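Local coordinates for fimbrial structural subunit (Actinomyces naeslundii, PDB 3QDH), which forms the shaft of type 2 fimbriae and mediates interactions of the bacterium with streptococci and host cells during oral biofilm development, at residues A[62-74]-A[87-101]. Numbering follows the deposited sequence.
Sequences VSLEGTTLDPTDY and FTAEGLKRIKAAPGK. With ZN (zinc ion), chain B.
With CG wedged between its backbone N and carbonyl carbon (chi1 64°), Asp70 places its carboxylate where OD2 binds the zinc ion; Glu90 and Arg94, one turn apart on helix 89-96, each hold CG anti to the carbonyl carbon. Asp70 OD2, Asp73 OD1 and Glu90 OE1 each bind the zinc ion at 2.0 Å, which explains why Asp73 OD1 and Glu90 OE1 can lie only 3.3 Å apart. Arg94 supports this trio from the second shell: its extended chain passes Leu69 CD2 and brings NE to Asp73 OD2 (2.7 Å) in a salt bridge whose hydrogen bond is weak, bent to 129°. Arg94 NH2 bonds Asp70 OD2 (3.3 Å) on the anti side, tilted 33° out of the carboxylate plane, while NH1 reaches Thr67 OG1 through a water. This cation probably offsets part of the acidic charge around the metal. At the helix start, N-cap Thr88 bonds back to the loop, OG1 meeting a lone pair of Thr72 O (2.7 Å) and backbone N donating to Asp73 O. Deeper in, the Phe87 ring lies between Ile95 CD1 and Tyr74 CB, on opposite faces. This chain thus gives three carboxylates to a zinc site joining loop and helix in its Sgo0707 N2-like domain, consistent with a CnaA/DEv-IgG fold.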
loop_
_atom_site.group_PDB
_atom_site.type_symbol
_atom_site.label_atom_id
_atom_site.label_comp_id
_atom_site.label_asym_id
_atom_site.label_seq_id
_atom_site.Cartn_x
_atom_site.Cartn_y
_atom_site.Cartn_z
ATOM N N VAL A 62 -15.212 3.463 4.244
ATOM C CA VAL A 62 -15.524 4.729 4.902
ATOM C C VAL A 62 -16.332 4.392 6.141
ATOM O O VAL A 62 -17.274 3.600 6.062
ATOM C CB VAL A 62 -16.326 5.663 3.983
ATOM C CG1 VAL A 62 -16.593 7.006 4.683
ATOM C CG2 VAL A 62 -15.569 5.893 2.672
ATOM N N SER A 63 -15.941 4.961 7.281
ATOM C CA SER A 63 -16.540 4.584 8.556
ATOM C C SER A 63 -16.687 5.738 9.533
ATOM O O SER A 63 -15.913 6.690 9.518
ATOM C CB SER A 63 -15.714 3.474 9.222
ATOM O OG SER A 63 -15.464 2.424 8.298
ATOM N N LEU A 64 -17.700 5.632 10.385
ATOM C CA LEU A 64 -17.817 6.483 11.549
ATOM C C LEU A 64 -17.918 5.544 12.739
ATOM O O LEU A 64 -18.878 4.774 12.854
ATOM C CB LEU A 64 -19.057 7.380 11.465
ATOM C CG LEU A 64 -19.364 8.208 12.725
ATOM C CD1 LEU A 64 -18.213 9.149 13.123
ATOM C CD2 LEU A 64 -20.678 8.986 12.554
ATOM N N GLU A 65 -16.917 5.607 13.612
ATOM C CA GLU A 65 -16.795 4.677 14.736
ATOM C C GLU A 65 -18.053 4.645 15.602
ATOM O O GLU A 65 -18.548 5.694 16.029
ATOM C CB GLU A 65 -15.582 5.066 15.571
ATOM C CG GLU A 65 -15.271 4.145 16.729
ATOM C CD GLU A 65 -14.299 4.768 17.703
ATOM O OE1 GLU A 65 -14.046 6.001 17.622
ATOM O OE2 GLU A 65 -13.791 4.015 18.563
ATOM N N GLY A 66 -18.557 3.436 15.854
ATOM C CA GLY A 66 -19.720 3.234 16.716
ATOM C C GLY A 66 -21.045 3.321 15.975
ATOM O O GLY A 66 -22.110 3.229 16.592
ATOM N N THR A 67 -20.960 3.486 14.653
ATOM C CA THR A 67 -22.097 3.735 13.771
ATOM C C THR A 67 -21.964 2.834 12.552
ATOM O O THR A 67 -20.856 2.415 12.209
ATOM C CB THR A 67 -22.110 5.233 13.326
ATOM O OG1 THR A 67 -22.762 6.012 14.329
ATOM C CG2 THR A 67 -22.818 5.452 11.997
ATOM N N THR A 68 -23.087 2.513 11.911
ATOM C CA THR A 68 -23.051 1.935 10.580
ATOM C C THR A 68 -23.614 2.968 9.597
ATOM O O THR A 68 -24.792 3.336 9.671
ATOM C CB THR A 68 -23.808 0.581 10.481
ATOM O OG1 THR A 68 -23.245 -0.336 11.424
ATOM C CG2 THR A 68 -23.657 -0.010 9.090
ATOM N N LEU A 69 -22.738 3.461 8.715
ATOM C CA LEU A 69 -23.116 4.423 7.676
ATOM C C LEU A 69 -23.931 3.755 6.578
ATOM O O LEU A 69 -23.856 2.540 6.392
ATOM C CB LEU A 69 -21.860 5.037 7.049
ATOM C CG LEU A 69 -20.902 5.833 7.934
ATOM C CD1 LEU A 69 -19.637 6.157 7.134
ATOM C CD2 LEU A 69 -21.551 7.119 8.471
ATOM N N ASP A 70 -24.704 4.550 5.845
ATOM C CA ASP A 70 -25.373 4.074 4.653
ATOM C C ASP A 70 -24.660 4.704 3.440
ATOM O O ASP A 70 -23.932 5.700 3.598
ATOM C CB ASP A 70 -26.871 4.442 4.695
ATOM C CG ASP A 70 -27.109 5.941 4.670
ATOM O OD1 ASP A 70 -26.761 6.589 3.661
ATOM O OD2 ASP A 70 -27.648 6.471 5.658
ATOM N N PRO A 71 -24.866 4.135 2.238
ATOM C CA PRO A 71 -24.147 4.570 1.033
ATOM C C PRO A 71 -24.385 6.033 0.634
ATOM O O PRO A 71 -23.578 6.596 -0.129
ATOM C CB PRO A 71 -24.680 3.627 -0.054
ATOM C CG PRO A 71 -25.158 2.435 0.682
ATOM C CD PRO A 71 -25.725 2.969 1.953
ATOM N N THR A 72 -25.455 6.648 1.144
ATOM C CA THR A 72 -25.743 8.062 0.845
ATOM C C THR A 72 -25.144 9.053 1.857
ATOM O O THR A 72 -25.454 10.252 1.809
ATOM C CB THR A 72 -27.268 8.341 0.651
ATOM O OG1 THR A 72 -27.980 8.075 1.864
ATOM C CG2 THR A 72 -27.830 7.466 -0.449
ATOM N N ASP A 73 -24.293 8.548 2.759
ATOM C CA ASP A 73 -23.648 9.375 3.794
ATOM C C ASP A 73 -22.395 10.120 3.310
ATOM O O ASP A 73 -21.949 11.070 3.950
ATOM C CB ASP A 73 -23.347 8.546 5.054
ATOM C CG ASP A 73 -24.609 8.267 5.877
ATOM O OD1 ASP A 73 -25.565 9.057 5.729
ATOM O OD2 ASP A 73 -24.659 7.274 6.641
ATOM N N TYR A 74 -21.859 9.702 2.172
ATOM C CA TYR A 74 -20.616 10.274 1.660
ATOM C C TYR A 74 -20.493 9.990 0.174
ATOM O O TYR A 74 -21.213 9.152 -0.379
ATOM C CB TYR A 74 -19.411 9.663 2.404
ATOM C CG TYR A 74 -19.422 8.162 2.323
ATOM C CD1 TYR A 74 -18.791 7.501 1.269
ATOM C CD2 TYR A 74 -20.112 7.399 3.272
ATOM C CE1 TYR A 74 -18.832 6.110 1.173
ATOM C CE2 TYR A 74 -20.161 6.013 3.184
ATOM C CZ TYR A 74 -19.518 5.379 2.136
ATOM O OH TYR A 74 -19.561 4.012 2.040
ATOM N N PHE A 87 -18.446 14.059 2.957
ATOM C CA PHE A 87 -19.664 13.644 3.642
ATOM C C PHE A 87 -20.855 14.476 3.181
ATOM O O PHE A 87 -20.728 15.672 2.972
ATOM C CB PHE A 87 -19.453 13.657 5.150
ATOM C CG PHE A 87 -18.633 12.485 5.630
ATOM C CD1 PHE A 87 -19.260 11.297 6.011
ATOM C CD2 PHE A 87 -17.240 12.555 5.652
ATOM C CE1 PHE A 87 -18.510 10.188 6.419
ATOM C CE2 PHE A 87 -16.475 11.452 6.059
ATOM C CZ PHE A 87 -17.121 10.261 6.448
ATOM N N THR A 88 -22.003 13.827 3.009
ATOM C CA THR A 88 -23.197 14.496 2.511
ATOM C C THR A 88 -23.911 15.154 3.692
ATOM O O THR A 88 -23.482 15.013 4.836
ATOM C CB THR A 88 -24.161 13.475 1.873
ATOM O OG1 THR A 88 -24.497 12.505 2.866
ATOM C CG2 THR A 88 -23.517 12.784 0.648
ATOM N N ALA A 89 -25.028 15.833 3.440
ATOM C CA ALA A 89 -25.776 16.464 4.534
ATOM C C ALA A 89 -26.109 15.489 5.685
ATOM O O ALA A 89 -25.904 15.814 6.862
ATOM C CB ALA A 89 -27.044 17.139 4.003
ATOM N N GLU A 90 -26.601 14.298 5.336
ATOM C CA GLU A 90 -26.921 13.245 6.323
ATOM C C GLU A 90 -25.679 12.825 7.096
ATOM O O GLU A 90 -25.720 12.612 8.313
ATOM C CB GLU A 90 -27.387 11.976 5.614
ATOM C CG GLU A 90 -28.809 11.859 5.255
ATOM C CD GLU A 90 -29.012 10.726 4.241
ATOM O OE1 GLU A 90 -28.514 9.579 4.443
ATOM O OE2 GLU A 90 -29.667 11.000 3.224
ATOM N N GLY A 91 -24.587 12.657 6.363
ATOM C CA GLY A 91 -23.304 12.292 6.966
ATOM C C GLY A 91 -22.799 13.343 7.943
ATOM O O GLY A 91 -22.270 13.014 8.999
ATOM N N LEU A 92 -22.965 14.617 7.596
ATOM C CA LEU A 92 -22.496 15.696 8.470
ATOM C C LEU A 92 -23.286 15.750 9.757
ATOM O O LEU A 92 -22.728 16.032 10.810
ATOM C CB LEU A 92 -22.566 17.066 7.766
ATOM C CG LEU A 92 -21.693 17.226 6.518
ATOM C CD1 LEU A 92 -21.947 18.617 5.895
ATOM C CD2 LEU A 92 -20.215 17.051 6.860
ATOM N N LYS A 93 -24.588 15.465 9.672
ATOM C CA LYS A 93 -25.429 15.376 10.865
ATOM C C LYS A 93 -24.956 14.226 11.777
ATOM O O LYS A 93 -24.885 14.384 12.993
ATOM C CB LYS A 93 -26.891 15.175 10.441
ATOM C CG LYS A 93 -27.866 15.001 11.589
ATOM C CD LYS A 93 -29.318 15.025 11.114
ATOM C CE LYS A 93 -29.919 16.413 11.233
ATOM N NZ LYS A 93 -30.222 16.757 12.670
ATOM N N ARG A 94 -24.635 13.077 11.187
ATOM C CA ARG A 94 -24.066 11.948 11.964
ATOM C C ARG A 94 -22.774 12.296 12.707
ATOM O O ARG A 94 -22.586 11.946 13.897
ATOM C CB ARG A 94 -23.776 10.768 11.048
ATOM C CG ARG A 94 -24.990 9.970 10.555
ATOM C CD ARG A 94 -24.455 8.711 9.886
ATOM N NE ARG A 94 -25.442 7.946 9.112
ATOM C CZ ARG A 94 -26.232 7.007 9.628
ATOM N NH1 ARG A 94 -26.178 6.743 10.923
ATOM N NH2 ARG A 94 -27.087 6.342 8.857
ATOM N N ILE A 95 -21.862 12.965 12.001
ATOM C CA ILE A 95 -20.576 13.323 12.580
ATOM C C ILE A 95 -20.749 14.304 13.738
ATOM O O ILE A 95 -20.127 14.131 14.786
ATOM C CB ILE A 95 -19.558 13.845 11.529
ATOM C CG1 ILE A 95 -19.277 12.751 10.494
ATOM C CG2 ILE A 95 -18.247 14.268 12.215
ATOM C CD1 ILE A 95 -18.461 13.222 9.242
ATOM N N LYS A 96 -21.615 15.300 13.575
ATOM C CA LYS A 96 -21.939 16.200 14.694
ATOM C C LYS A 96 -22.494 15.455 15.929
ATOM O O LYS A 96 -22.177 15.800 17.076
ATOM C CB LYS A 96 -22.920 17.298 14.242
ATOM C CG LYS A 96 -23.326 18.272 15.362
ATOM C CD LYS A 96 -24.320 19.318 14.835
ATOM C CE LYS A 96 -25.153 19.909 15.974
ATOM N NZ LYS A 96 -24.367 20.812 16.831
ATOM N N ALA A 97 -23.307 14.436 15.678
ATOM C CA ALA A 97 -23.931 13.646 16.745
ATOM C C ALA A 97 -22.981 12.607 17.353
ATOM O O ALA A 97 -23.356 11.908 18.288
ATOM C CB ALA A 97 -25.190 12.967 16.224
ATOM N N ALA A 98 -21.751 12.533 16.836
ATOM C CA ALA A 98 -20.763 11.537 17.270
ATOM C C ALA A 98 -19.456 12.167 17.776
ATOM O O ALA A 98 -18.378 11.782 17.330
ATOM C CB ALA A 98 -20.482 10.555 16.136
ATOM N N PRO A 99 -19.534 13.124 18.727
ATOM C CA PRO A 99 -18.300 13.761 19.177
ATOM C C PRO A 99 -17.331 12.754 19.805
ATOM O O PRO A 99 -17.770 11.834 20.498
ATOM C CB PRO A 99 -18.787 14.759 20.231
ATOM C CG PRO A 99 -20.088 14.175 20.721
ATOM C CD PRO A 99 -20.700 13.587 19.505
ATOM N N GLY A 100 -16.034 12.918 19.531
ATOM C CA GLY A 100 -15.003 12.004 20.033
ATOM C C GLY A 100 -14.849 10.690 19.274
ATOM O O GLY A 100 -13.989 9.870 19.614
ATOM N N LYS A 101 -15.680 10.471 18.257
ATOM C CA LYS A 101 -15.611 9.234 17.485
ATOM C C LYS A 101 -14.762 9.411 16.239
ATOM O O LYS A 101 -14.735 10.501 15.641
ATOM C CB LYS A 101 -17.010 8.728 17.105
ATOM C CG LYS A 101 -17.990 8.567 18.288
ATOM C CD LYS A 101 -17.601 7.426 19.234
ATOM C CE LYS A 101 -18.698 7.200 20.282
ATOM N NZ LYS A 101 -18.137 6.742 21.585
HETATM ZN ZN ZN B . -27.517 8.490 5.746
HETATM O O HOH W 1 -24.651 7.927 13.347
#